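Local coordinates for protein NAD(P)H-flavin oxidoreductase (Agrobacterium tumefaciens str. C58, PDB 2FRE) that binds flavin mononucleotide at its dimer interface and, as a nitroreductase-family flavoprotein, probably uses NAD(P)H to reduce flavin or other acceptors, at residues N5-E10 with S181-L186; W21-F26 with G129-G134; H44-A49 with G115-S120; V87-I92 with V159-L164. All coordinates share one frame; numbering follows the deposited sequence.

Contact 1 of 4, residues N5-E10 with S181-L186. With FMN (flavin mononucleotide), chain C.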
# COMPACT_ATOMS: atom_id res chain seq x y z
N ASN A 5 8.30 -15.85 11.66
CA ASN A 5 9.38 -15.16 10.94
C ASN A 5 10.24 -14.26 11.83
O ASN A 5 10.53 -13.12 11.47
CB ASN A 5 8.84 -14.38 9.76
CG ASN A 5 9.92 -14.00 8.77
OD1 ASN A 5 10.93 -14.72 8.63
ND2 ASN A 5 9.75 -12.87 8.09
N ASN A 6 10.63 -14.79 12.99
CA ASN A 6 11.45 -14.08 13.99
C ASN A 6 10.79 -12.77 14.41
O ASN A 6 11.46 -11.82 14.79
CB ASN A 6 12.88 -13.84 13.45
CG ASN A 6 13.97 -13.83 14.56
OD1 ASN A 6 13.73 -13.53 15.74
ND2 ASN A 6 15.16 -14.21 14.16
N ARG A 7 9.46 -12.73 14.35
CA ARG A 7 8.70 -11.56 14.73
C ARG A 7 7.52 -11.95 15.60
O ARG A 7 6.95 -13.03 15.46
CB ARG A 7 8.16 -10.82 13.50
CG ARG A 7 9.20 -10.21 12.62
CD ARG A 7 8.61 -9.89 11.23
NE ARG A 7 9.43 -8.90 10.52
CZ ARG A 7 9.21 -8.47 9.28
NH1 ARG A 7 8.23 -8.96 8.54
NH2 ARG A 7 9.98 -7.52 8.77
N GLN A 8 7.14 -11.04 16.48
CA GLN A 8 6.04 -11.25 17.37
C GLN A 8 5.13 -10.04 17.27
O GLN A 8 5.57 -8.90 17.38
CB GLN A 8 6.51 -11.40 18.82
CG GLN A 8 5.37 -11.74 19.75
CD GLN A 8 5.80 -11.94 21.20
OE1 GLN A 8 5.67 -11.02 22.03
NE2 GLN A 8 6.24 -13.12 21.52
N SER A 9 3.86 -10.29 17.06
CA SER A 9 2.92 -9.20 16.93
C SER A 9 2.25 -9.10 18.28
O SER A 9 2.24 -10.07 19.04
CB SER A 9 1.88 -9.55 15.89
OG SER A 9 1.10 -10.62 16.39
N GLU A 10 1.69 -7.94 18.57
CA GLU A 10 0.98 -7.74 19.84
C GLU A 10 -0.45 -8.34 19.80
O GLU A 10 -1.01 -8.67 20.84
CB GLU A 10 0.94 -6.26 20.17
CG GLU A 10 2.32 -5.64 20.31
CD GLU A 10 2.29 -4.13 20.25
OE1 GLU A 10 2.72 -3.56 19.22
OE2 GLU A 10 1.80 -3.53 21.24
N SER A 181 13.17 -7.19 10.06
CA SER A 181 13.08 -5.98 10.86
C SER A 181 11.93 -6.04 11.85
O SER A 181 10.96 -6.82 11.70
CB SER A 181 12.88 -4.78 9.93
OG SER A 181 11.76 -5.00 9.10
N LYS A 182 12.03 -5.19 12.86
CA LYS A 182 10.98 -5.01 13.87
C LYS A 182 10.17 -3.73 13.61
O LYS A 182 10.42 -2.98 12.65
CB LYS A 182 11.61 -4.93 15.27
CG LYS A 182 12.54 -6.06 15.62
CD LYS A 182 11.89 -7.44 15.59
CE LYS A 182 12.81 -8.48 16.28
NZ LYS A 182 12.26 -9.86 16.53
N ARG A 183 9.18 -3.50 14.47
CA ARG A 183 8.32 -2.29 14.37
C ARG A 183 8.18 -1.68 15.74
O ARG A 183 8.44 -2.33 16.76
CB ARG A 183 6.94 -2.64 13.83
CG ARG A 183 6.93 -3.15 12.42
CD ARG A 183 7.34 -2.13 11.36
NE ARG A 183 7.23 -2.77 10.05
CZ ARG A 183 8.14 -3.58 9.51
NH1 ARG A 183 9.31 -3.79 10.08
NH2 ARG A 183 7.91 -4.13 8.34
N VAL A 184 7.78 -0.41 15.77
CA VAL A 184 7.45 0.25 17.02
C VAL A 184 6.18 -0.39 17.58
O VAL A 184 5.41 -1.00 16.82
CB VAL A 184 7.25 1.78 16.84
CG1 VAL A 184 8.49 2.40 16.22
CG2 VAL A 184 6.02 2.10 16.00
N PRO A 185 5.95 -0.27 18.90
CA PRO A 185 4.67 -0.68 19.48
C PRO A 185 3.46 -0.07 18.75
O PRO A 185 3.51 1.10 18.34
CB PRO A 185 4.76 -0.15 20.92
CG PRO A 185 6.17 -0.15 21.22
CD PRO A 185 6.87 0.23 19.94
N LEU A 186 2.41 -0.86 18.56
CA LEU A 186 1.18 -0.40 17.91
C LEU A 186 0.70 0.91 18.53
O LEU A 186 0.33 1.81 17.83
CB LEU A 186 0.08 -1.47 17.98
CG LEU A 186 -1.23 -1.09 17.28
CD1 LEU A 186 -0.98 -0.64 15.85
CD2 LEU A 186 -2.24 -2.23 17.31
N1 FMN C . 16.10 -1.31 1.29
C2 FMN C . 17.41 -1.15 0.81
O2 FMN C . 18.28 -1.96 1.13
N3 FMN C . 17.74 -0.08 0.01
C4 FMN C . 16.80 0.85 -0.37
O4 FMN C . 17.08 1.67 -1.27
C4A FMN C . 15.49 0.69 0.11
N5 FMN C . 14.51 1.60 -0.24
C5A FMN C . 13.20 1.38 0.18
C6 FMN C . 12.22 2.28 -0.21
C7 FMN C . 10.91 2.10 0.18
C7M FMN C . 9.89 2.78 -0.68
C8 FMN C . 10.56 1.01 0.99
C8M FMN C . 9.14 0.48 0.97
C9 FMN C . 11.53 0.11 1.38
C9A FMN C . 12.87 0.31 0.99
N10 FMN C . 13.85 -0.58 1.39
C10 FMN C . 15.15 -0.39 0.93
C1' FMN C . 13.55 -1.70 2.35
C2' FMN C . 13.07 -1.26 3.74
O2' FMN C . 14.15 -0.87 4.58
C3' FMN C . 12.25 -2.37 4.38
O3' FMN C . 11.07 -2.59 3.62
C4' FMN C . 11.93 -2.05 5.83
O4' FMN C . 13.11 -2.02 6.61
C5' FMN C . 10.95 -3.03 6.46
O5' FMN C . 11.46 -4.35 6.45
P FMN C . 10.65 -5.56 5.77
O1P FMN C . 9.44 -5.81 6.65
O2P FMN C . 10.18 -5.13 4.38
O3P FMN C . 11.60 -6.73 5.70
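R7 and S181 meet on the phosphate of the flavin mononucleotide. The arginine chain runs extended from CG to NE (chi2 162°, chi3 160°), which carries NE from the short strand 7-8 across to the loop 181-186. There R7 NE donates to S181 O at 2.8 Å, in the plane of that carbonyl, and R7 NH2 adds weak bonds to S181 O and S181 OG. The same R7 NH2 reaches FMN O1P at 2.8 Å, at the edge of the guanidinium. R183 arrives from the other segment with its chain bent at chi2 (-67°), and its NH2 also holds FMN O1P at 2.8 Å. R183 NH1 is shared between S181 OG, 2.9 Å away in the guanidinium plane, and K182 O. S181 OG in turn donates to FMN O5' at 2.7 Å. Serine suits this place because one small hydroxyl can accept a good bond from R183 and a weak one from R7 while donating to the ligand.

Farther out, the bent chain of K182 brings NZ back to N6 O at 2.7 Å. At the other end E10 OE1 takes the backbone N-H of L186 on its syn lone pair, a nearly straight bond of 2.8 Å. W45 of the second subunit packs on R7 and accepts from R183 through its carbonyl, placing this pocket wall at the dimer interface.

R7 NH2 and R183 NH2 lie only 4.0 Å apart; the phosphate oxygen they share probably offsets their repulsion, so the pairing of like charges is consistent with a site built for an anionic ligand.

Contact 2 of 4, residues W21-F26 with G129-G134; sequences WSPRAF and GYHAHG. With FMN (flavin mononucleotide), chain C.
S22 and H133 pack against each other beside the flavin mononucleotide, S22 CB lying over one face of the imidazole in a CH-pi contact, 3.8 Å from the centroid of the H133 ring. S22 OG stands beside its own backbone N (chi1 -55°), and both grip the phosphate: OG donates to FMN O2P at 2.6 Å and N to FMN O3P. R24 sets the other end of the cofactor. Its extended chain delivers NE and NH2 to FMN O2, the NH2 bond measuring 2.8 Å, while H133 NE2 sits over one face of the guanidinium. Arginine suits a flavin carbonyl because two of its N-H groups can converge on one oxygen.

The second shell fixes these groups. H133 ND1 donates to G134 O at 3.0 Å, in the ring plane, which steadies the imidazole. Water 3 joins S22 OG, G134 N and FMN O3'. Farther from the ligand, the P23 ring crosses H131 at about a right angle, P23 CD coming within 3.7 Å of H131 CB and also resting over the centre of the W21 ring. The W21 and H131 rings meet obliquely, bridged by water 2, which accepts from W21 NE1 at 3.0 Å and bonds weakly to H131 NE2.

Outside, E178 receives the backbone N-H groups of R24 and A25, and W81 of helix 76-82 touches R24 and F26. The loop 21-26 lies against strand 131-135, which is paired on to strand 153-162.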
# COMPACT_ATOMS: atom_id res chain seq x y z
N TRP A 21 8.77 -10.21 4.12
CA TRP A 21 9.91 -9.38 4.49
C TRP A 21 10.84 -9.15 3.32
O TRP A 21 10.60 -9.67 2.24
CB TRP A 21 10.68 -9.95 5.69
CG TRP A 21 11.51 -11.16 5.46
CD1 TRP A 21 11.06 -12.40 5.13
CD2 TRP A 21 12.92 -11.29 5.64
NE1 TRP A 21 12.09 -13.29 5.07
CE2 TRP A 21 13.26 -12.63 5.37
CE3 TRP A 21 13.93 -10.39 5.99
CZ2 TRP A 21 14.55 -13.09 5.47
CZ3 TRP A 21 15.22 -10.85 6.08
CH2 TRP A 21 15.53 -12.19 5.81
N SER A 22 11.87 -8.33 3.53
CA SER A 22 12.67 -7.82 2.43
C SER A 22 14.15 -8.18 2.63
O SER A 22 14.96 -7.36 3.03
CB SER A 22 12.43 -6.32 2.27
OG SER A 22 11.02 -6.06 2.11
N PRO A 23 14.50 -9.44 2.32
CA PRO A 23 15.89 -9.83 2.37
C PRO A 23 16.65 -9.32 1.16
O PRO A 23 16.06 -8.74 0.25
CB PRO A 23 15.82 -11.36 2.35
CG PRO A 23 14.62 -11.63 1.52
CD PRO A 23 13.64 -10.55 1.91
N ARG A 24 17.96 -9.57 1.15
CA ARG A 24 18.84 -9.13 0.06
C ARG A 24 19.57 -10.29 -0.63
O ARG A 24 20.16 -10.07 -1.69
CB ARG A 24 19.88 -8.12 0.59
CG ARG A 24 19.25 -6.83 1.03
CD ARG A 24 20.22 -5.82 1.53
NE ARG A 24 19.48 -4.66 1.98
CZ ARG A 24 18.93 -4.52 3.18
NH1 ARG A 24 19.09 -5.44 4.11
NH2 ARG A 24 18.23 -3.42 3.46
N ALA A 25 19.55 -11.49 -0.04
CA ALA A 25 20.29 -12.64 -0.63
C ALA A 25 19.40 -13.38 -1.62
O ALA A 25 18.55 -14.16 -1.22
CB ALA A 25 20.79 -13.57 0.44
N PHE A 26 19.61 -13.12 -2.91
CA PHE A 26 18.81 -13.72 -3.97
C PHE A 26 19.65 -14.67 -4.80
O PHE A 26 20.87 -14.48 -4.95
CB PHE A 26 18.16 -12.64 -4.85
CG PHE A 26 17.11 -11.85 -4.15
CD1 PHE A 26 15.94 -12.45 -3.71
CD2 PHE A 26 17.31 -10.50 -3.88
CE1 PHE A 26 14.97 -11.71 -3.04
CE2 PHE A 26 16.35 -9.77 -3.20
CZ PHE A 26 15.17 -10.37 -2.80
N GLY A 129 6.10 -17.69 -3.15
CA GLY A 129 7.34 -18.25 -2.65
C GLY A 129 8.54 -17.37 -2.91
O GLY A 129 9.68 -17.80 -2.72
N TYR A 130 8.28 -16.13 -3.33
CA TYR A 130 9.35 -15.16 -3.60
C TYR A 130 9.40 -14.12 -2.50
O TYR A 130 8.58 -14.12 -1.60
CB TYR A 130 9.11 -14.47 -4.94
CG TYR A 130 9.02 -15.44 -6.09
CD1 TYR A 130 10.13 -16.15 -6.49
CD2 TYR A 130 7.82 -15.67 -6.75
CE1 TYR A 130 10.05 -17.05 -7.53
CE2 TYR A 130 7.73 -16.57 -7.78
CZ TYR A 130 8.84 -17.27 -8.17
OH TYR A 130 8.78 -18.15 -9.20
N HIS A 131 10.39 -13.24 -2.58
CA HIS A 131 10.43 -12.04 -1.76
C HIS A 131 10.65 -10.82 -2.63
O HIS A 131 11.51 -10.84 -3.54
CB HIS A 131 11.54 -12.14 -0.71
CG HIS A 131 11.33 -13.25 0.28
ND1 HIS A 131 11.62 -14.57 0.00
CD2 HIS A 131 10.79 -13.25 1.53
CE1 HIS A 131 11.30 -15.32 1.03
NE2 HIS A 131 10.80 -14.55 1.98
N ALA A 132 9.90 -9.76 -2.33
CA ALA A 132 10.05 -8.47 -3.01
C ALA A 132 10.77 -7.51 -2.07
O ALA A 132 10.64 -7.63 -0.85
CB ALA A 132 8.72 -7.91 -3.39
N HIS A 133 11.56 -6.60 -2.61
CA HIS A 133 12.35 -5.68 -1.79
C HIS A 133 12.31 -4.30 -2.44
O HIS A 133 12.77 -4.12 -3.57
CB HIS A 133 13.78 -6.20 -1.68
CG HIS A 133 14.60 -5.55 -0.61
ND1 HIS A 133 14.62 -4.19 -0.38
CD2 HIS A 133 15.50 -6.08 0.25
CE1 HIS A 133 15.48 -3.92 0.60
NE2 HIS A 133 16.02 -5.05 1.00
N GLY A 134 11.70 -3.35 -1.75
CA GLY A 134 11.53 -2.00 -2.26
C GLY A 134 12.84 -1.23 -2.19
O GLY A 134 13.67 -1.49 -1.31
N1 FMN C . 16.10 -1.31 1.29
C2 FMN C . 17.41 -1.15 0.81
O2 FMN C . 18.28 -1.96 1.13
N3 FMN C . 17.74 -0.08 0.01
C4 FMN C . 16.80 0.85 -0.37
O4 FMN C . 17.08 1.67 -1.27
C4A FMN C . 15.49 0.69 0.11
N5 FMN C . 14.51 1.60 -0.24
C5A FMN C . 13.20 1.38 0.18
C6 FMN C . 12.22 2.28 -0.21
C7 FMN C . 10.91 2.10 0.18
C7M FMN C . 9.89 2.78 -0.68
C8 FMN C . 10.56 1.01 0.99
C8M FMN C . 9.14 0.48 0.97
C9 FMN C . 11.53 0.11 1.38
C9A FMN C . 12.87 0.31 0.99
N10 FMN C . 13.85 -0.58 1.39
C10 FMN C . 15.15 -0.39 0.93
C1' FMN C . 13.55 -1.70 2.35
C2' FMN C . 13.07 -1.26 3.74
O2' FMN C . 14.15 -0.87 4.58
C3' FMN C . 12.25 -2.37 4.38
O3' FMN C . 11.07 -2.59 3.62
C4' FMN C . 11.93 -2.05 5.83
O4' FMN C . 13.11 -2.02 6.61
C5' FMN C . 10.95 -3.03 6.46
O5' FMN C . 11.46 -4.35 6.45
P FMN C . 10.65 -5.56 5.77
O1P FMN C . 9.44 -5.81 6.65
O2P FMN C . 10.18 -5.13 4.38
O3P FMN C . 11.60 -6.73 5.70
O HOH W 1 8.49 -7.75 1.06
O HOH W 2 11.80 -16.22 4.68
O HOH W 3 10.67 -3.74 0.91

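Contact 3 of 4, residues H44-A49 with G115-S120; sequences HWAPSA and GAAWFS. With FMN (flavin mononucleotide), chain D.
A46 sets its methyl against the helix 110-127 at A117, with A46 CB 3.6 Å from A117 CA and 4.0 Å from A117 CB. This is the tight part of the contact. Alanine on both sides lets the loop after helix 33-44 come down almost onto the helix backbone, the alpha carbons of A46 and A117 being 5.1 Å apart. S120, one turn on from A116, completes the seat: its OG is 4.0 Å from A46 CB. That hydroxyl donates to A116 O of its own helix at 2.9 Å, so the serine meets its polar need locally and can face a methyl group. S120 N is a second donor to A116 O, from the opposite face of the carbonyl plane.

The contact becomes looser at P47, whose carbonyl O lies 4.3 Å from A116 CB. From there the loop leaves the helix and turns to a flavin mononucleotide, and A49 is partly exposed. P47 CB approaches FMN O3' at 3.3 Å, and A49 CB approaches FMN C6 at 3.6 Å. This cofactor is also held by S22, R24 and S181 of the second subunit, so the loop supplies one wall of a pocket shared across the dimer.

W55 of strand 55-61 touches both A46 and A117, and D113, earlier on helix 110-127, accepts from A49 N. W45 O accepts from R20 and R183 of the second subunit. The loop is therefore lodged between helix 110-127, strand 55-61 and the dimer partner.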
# COMPACT_ATOMS: atom_id res chain seq x y z
N HIS A 44 -2.30 -4.67 -9.57
CA HIS A 44 -3.23 -3.83 -10.33
C HIS A 44 -4.69 -3.97 -9.88
O HIS A 44 -5.55 -3.20 -10.32
CB HIS A 44 -3.05 -4.08 -11.86
CG HIS A 44 -4.16 -4.85 -12.52
ND1 HIS A 44 -4.85 -4.36 -13.61
CD2 HIS A 44 -4.66 -6.09 -12.29
CE1 HIS A 44 -5.74 -5.25 -14.01
NE2 HIS A 44 -5.66 -6.30 -13.21
N TRP A 45 -4.95 -4.95 -9.01
CA TRP A 45 -6.25 -5.07 -8.33
C TRP A 45 -6.39 -4.21 -7.07
O TRP A 45 -7.42 -4.28 -6.37
CB TRP A 45 -6.58 -6.55 -8.02
CG TRP A 45 -7.21 -7.19 -9.16
CD1 TRP A 45 -6.64 -8.08 -10.03
CD2 TRP A 45 -8.54 -6.99 -9.61
NE1 TRP A 45 -7.55 -8.45 -10.98
CE2 TRP A 45 -8.73 -7.78 -10.75
CE3 TRP A 45 -9.61 -6.20 -9.15
CZ2 TRP A 45 -9.93 -7.82 -11.45
CZ3 TRP A 45 -10.80 -6.23 -9.85
CH2 TRP A 45 -10.95 -7.04 -10.98
N ALA A 46 -5.39 -3.38 -6.78
CA ALA A 46 -5.44 -2.55 -5.59
C ALA A 46 -6.55 -1.51 -5.68
O ALA A 46 -6.94 -1.12 -6.77
CB ALA A 46 -4.07 -1.88 -5.36
N PRO A 47 -7.03 -1.03 -4.52
CA PRO A 47 -7.96 0.09 -4.58
C PRO A 47 -7.22 1.38 -4.87
O PRO A 47 -5.99 1.48 -4.65
CB PRO A 47 -8.55 0.13 -3.18
CG PRO A 47 -7.37 -0.35 -2.30
CD PRO A 47 -6.74 -1.44 -3.12
N SER A 48 -7.97 2.37 -5.37
CA SER A 48 -7.43 3.68 -5.65
C SER A 48 -8.57 4.67 -5.68
O SER A 48 -9.69 4.32 -6.01
CB SER A 48 -6.69 3.72 -6.99
OG SER A 48 -7.53 3.34 -8.07
N ALA A 49 -8.28 5.91 -5.35
CA ALA A 49 -9.28 6.97 -5.44
C ALA A 49 -9.90 6.98 -6.84
O ALA A 49 -9.20 6.91 -7.86
CB ALA A 49 -8.70 8.34 -5.10
N GLY A 115 1.36 2.90 -3.46
CA GLY A 115 1.83 2.14 -2.29
C GLY A 115 0.96 0.94 -1.97
O GLY A 115 1.47 -0.15 -1.64
N ALA A 116 -0.36 1.13 -2.06
CA ALA A 116 -1.30 0.01 -1.96
C ALA A 116 -1.03 -1.07 -3.02
O ALA A 116 -1.04 -2.26 -2.73
CB ALA A 116 -2.74 0.51 -2.04
N ALA A 117 -0.81 -0.65 -4.26
CA ALA A 117 -0.45 -1.58 -5.33
C ALA A 117 0.90 -2.29 -5.04
O ALA A 117 1.06 -3.49 -5.28
CB ALA A 117 -0.39 -0.84 -6.64
N TRP A 118 1.86 -1.54 -4.53
CA TRP A 118 3.14 -2.11 -4.15
C TRP A 118 3.01 -3.15 -3.04
O TRP A 118 3.61 -4.22 -3.15
CB TRP A 118 4.14 -1.01 -3.80
CG TRP A 118 5.01 -1.26 -2.61
CD1 TRP A 118 4.99 -0.57 -1.44
CD2 TRP A 118 6.07 -2.21 -2.51
NE1 TRP A 118 5.98 -1.06 -0.59
CE2 TRP A 118 6.64 -2.07 -1.22
CE3 TRP A 118 6.58 -3.20 -3.37
CZ2 TRP A 118 7.70 -2.87 -0.77
CZ3 TRP A 118 7.64 -4.00 -2.93
CH2 TRP A 118 8.19 -3.82 -1.63
N PHE A 119 2.23 -2.87 -2.00
CA PHE A 119 2.04 -3.90 -0.96
C PHE A 119 1.41 -5.14 -1.56
O PHE A 119 1.79 -6.27 -1.24
CB PHE A 119 1.23 -3.45 0.25
CG PHE A 119 1.28 -4.44 1.34
CD1 PHE A 119 2.34 -4.44 2.23
CD2 PHE A 119 0.35 -5.47 1.40
CE1 PHE A 119 2.45 -5.42 3.21
CE2 PHE A 119 0.44 -6.44 2.37
CZ PHE A 119 1.48 -6.44 3.27
N SER A 120 0.43 -4.93 -2.42
CA SER A 120 -0.25 -6.02 -3.10
C SER A 120 0.75 -6.86 -3.89
O SER A 120 0.73 -8.09 -3.84
CB SER A 120 -1.33 -5.45 -4.01
OG SER A 120 -2.37 -4.83 -3.28
N1 FMN D . -15.10 5.81 -2.18
C2 FMN D . -16.13 6.72 -1.96
O2 FMN D . -17.28 6.28 -1.99
N3 FMN D . -15.87 8.03 -1.65
C4 FMN D . -14.57 8.48 -1.59
O4 FMN D . -14.32 9.57 -1.05
C4A FMN D . -13.54 7.58 -1.84
N5 FMN D . -12.22 7.99 -1.79
C5A FMN D . -11.20 7.07 -1.95
C6 FMN D . -9.88 7.49 -1.86
C7 FMN D . -8.83 6.58 -2.01
C7M FMN D . -7.51 6.98 -1.40
C8 FMN D . -9.10 5.24 -2.27
C8M FMN D . -8.10 4.15 -1.88
C9 FMN D . -10.42 4.83 -2.38
C9A FMN D . -11.46 5.75 -2.23
N10 FMN D . -12.77 5.32 -2.36
C10 FMN D . -13.80 6.24 -2.12
C1' FMN D . -13.09 4.00 -2.99
C2' FMN D . -12.52 3.68 -4.38
O2' FMN D . -13.38 4.22 -5.40
C3' FMN D . -12.43 2.17 -4.57
O3' FMN D . -11.50 1.64 -3.65
C4' FMN D . -12.07 1.79 -6.03
O4' FMN D . -13.15 2.09 -6.91
C5' FMN D . -11.74 0.33 -6.21
O5' FMN D . -12.77 -0.47 -5.71
P FMN D . -12.55 -1.61 -4.60
O1P FMN D . -11.80 -2.75 -5.19
O2P FMN D . -11.79 -0.99 -3.46
O3P FMN D . -13.89 -2.14 -4.19

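Contact 4 of 4, residues V87-I92 with V159-L164; sequences VLLFVI and VAIGTL
Two neighbouring strands of the central antiparallel sheet, 87-98 and 153-162, make this contact in the core of the nitroreductase-type fold. Their segment axes approach to 4.9 Å, with N-to-C directions 155° apart. V87 with I161 and L89 with V159 are hydrogen-bonded pairs, and L88 with A160 between them is a non-hydrogen-bonded pair. Each hydrogen-bonded pair has two N-H...O bonds, such as I161 N to V87 O at 3.0 Å and V159 N to L89 O at 2.7 Å.

On the face carrying V87, L89, V159 and I161, the beta-branched V87, V159 and I161 suit the extended backbone. Helix 33-44 meets this face, L36 touching V87 and I161 and L40 touching L89. The L89 side chain lies side by side with V159, pointing the same way. L89 CD1 touches V159 CB at 3.7 Å, while CD2 of the same leucine meets I161 CD1. V91 CG2 extends the row to V159 CG2. On the other face small A160 accommodates the longer L88 beside it, and M135 of strand 131-135 touches both; A160 CB lies 3.8 Å from L88 CD2.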
# COMPACT_ATOMS: atom_id res chain seq x y z
N VAL A 87 14.01 -10.51 -10.93
CA VAL A 87 13.26 -9.47 -11.63
C VAL A 87 13.61 -8.14 -10.98
O VAL A 87 13.75 -8.06 -9.76
CB VAL A 87 11.72 -9.73 -11.51
CG1 VAL A 87 10.92 -8.54 -12.02
CG2 VAL A 87 11.32 -10.99 -12.24
N LEU A 88 13.77 -7.10 -11.81
CA LEU A 88 13.83 -5.73 -11.35
C LEU A 88 12.70 -4.97 -12.05
O LEU A 88 12.44 -5.18 -13.23
CB LEU A 88 15.18 -5.09 -11.65
CG LEU A 88 16.35 -5.57 -10.78
CD1 LEU A 88 17.67 -5.16 -11.37
CD2 LEU A 88 16.23 -5.02 -9.40
N LEU A 89 12.06 -4.06 -11.31
CA LEU A 89 11.05 -3.21 -11.88
C LEU A 89 10.96 -1.89 -11.13
O LEU A 89 11.44 -1.76 -10.01
CB LEU A 89 9.68 -3.93 -11.88
CG LEU A 89 9.04 -4.29 -10.53
CD1 LEU A 89 8.25 -3.13 -9.92
CD2 LEU A 89 8.09 -5.48 -10.71
N PHE A 90 10.32 -0.91 -11.77
CA PHE A 90 10.07 0.38 -11.16
C PHE A 90 8.57 0.61 -11.06
O PHE A 90 7.80 0.38 -12.02
CB PHE A 90 10.84 1.49 -11.90
CG PHE A 90 12.31 1.27 -11.88
CD1 PHE A 90 13.07 1.62 -10.76
CD2 PHE A 90 12.94 0.64 -12.94
CE1 PHE A 90 14.44 1.38 -10.72
CE2 PHE A 90 14.31 0.38 -12.91
CZ PHE A 90 15.06 0.75 -11.79
N VAL A 91 8.16 1.03 -9.87
CA VAL A 91 6.80 1.40 -9.61
C VAL A 91 6.66 2.91 -9.86
O VAL A 91 7.36 3.72 -9.29
CB VAL A 91 6.35 1.07 -8.19
CG1 VAL A 91 4.89 1.50 -8.01
CG2 VAL A 91 6.53 -0.40 -7.88
N ILE A 92 5.75 3.24 -10.76
CA ILE A 92 5.57 4.58 -11.26
C ILE A 92 4.13 4.96 -10.99
O ILE A 92 3.28 4.07 -10.88
CB ILE A 92 5.84 4.57 -12.78
CG1 ILE A 92 7.32 4.28 -13.02
CG2 ILE A 92 5.43 5.88 -13.46
CD1 ILE A 92 7.52 3.45 -14.22
N VAL A 159 11.91 -2.10 -7.34
CA VAL A 159 11.57 -3.34 -6.66
C VAL A 159 12.40 -4.47 -7.23
O VAL A 159 12.41 -4.67 -8.45
CB VAL A 159 10.09 -3.69 -6.81
CG1 VAL A 159 9.77 -4.97 -6.08
CG2 VAL A 159 9.21 -2.55 -6.28
N ALA A 160 13.08 -5.18 -6.34
CA ALA A 160 13.81 -6.39 -6.66
C ALA A 160 12.98 -7.58 -6.14
O ALA A 160 12.51 -7.56 -4.98
CB ALA A 160 15.15 -6.37 -6.00
N ILE A 161 12.78 -8.58 -6.99
CA ILE A 161 12.05 -9.78 -6.63
C ILE A 161 12.86 -11.02 -7.00
O ILE A 161 13.46 -11.07 -8.07
CB ILE A 161 10.68 -9.89 -7.35
CG1 ILE A 161 10.01 -8.52 -7.49
CG2 ILE A 161 9.78 -10.88 -6.57
CD1 ILE A 161 8.74 -8.53 -8.38
N GLY A 162 12.86 -12.01 -6.11
CA GLY A 162 13.63 -13.22 -6.35
C GLY A 162 13.39 -14.27 -5.30
O GLY A 162 12.49 -14.15 -4.45
N THR A 163 14.21 -15.31 -5.37
CA THR A 163 14.14 -16.42 -4.46
C THR A 163 15.28 -16.34 -3.46
O THR A 163 16.45 -16.24 -3.85
CB THR A 163 14.21 -17.74 -5.23
OG1 THR A 163 13.09 -17.81 -6.14
CG2 THR A 163 14.17 -18.92 -4.28
N LEU A 164 14.92 -16.39 -2.18
CA LEU A 164 15.85 -16.22 -1.08
C LEU A 164 16.89 -17.31 -1.10
O LEU A 164 16.59 -18.45 -1.44
CB LEU A 164 15.09 -16.24 0.26
CG LEU A 164 15.88 -16.01 1.56
CD1 LEU A 164 16.52 -14.64 1.61
CD2 LEU A 164 14.99 -16.19 2.79

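Contacts 2, 3 and 4 are buried, whereas contact 1 is partly exposed, its centre about 20 Å from the centre of the chain. Contacts 1 and 2 hold the same cofactor: charged and hydroxyl groups dominate the first, while the second adds rings and ordered waters. Contact 3 approaches the other flavin of the dimer and is almost wholly apolar, as is the side-chain packing of contact 4, whose polar bonds all run between backbones. Contacts 2 and 4 share the sheet, H133 N probably bonding to A160 O. W118 of helix 110-127 ties contact 3 to both, touching G134 and V159. Along the chain contacts 2, 3 and 4 are nested within the loop closed by contact 1.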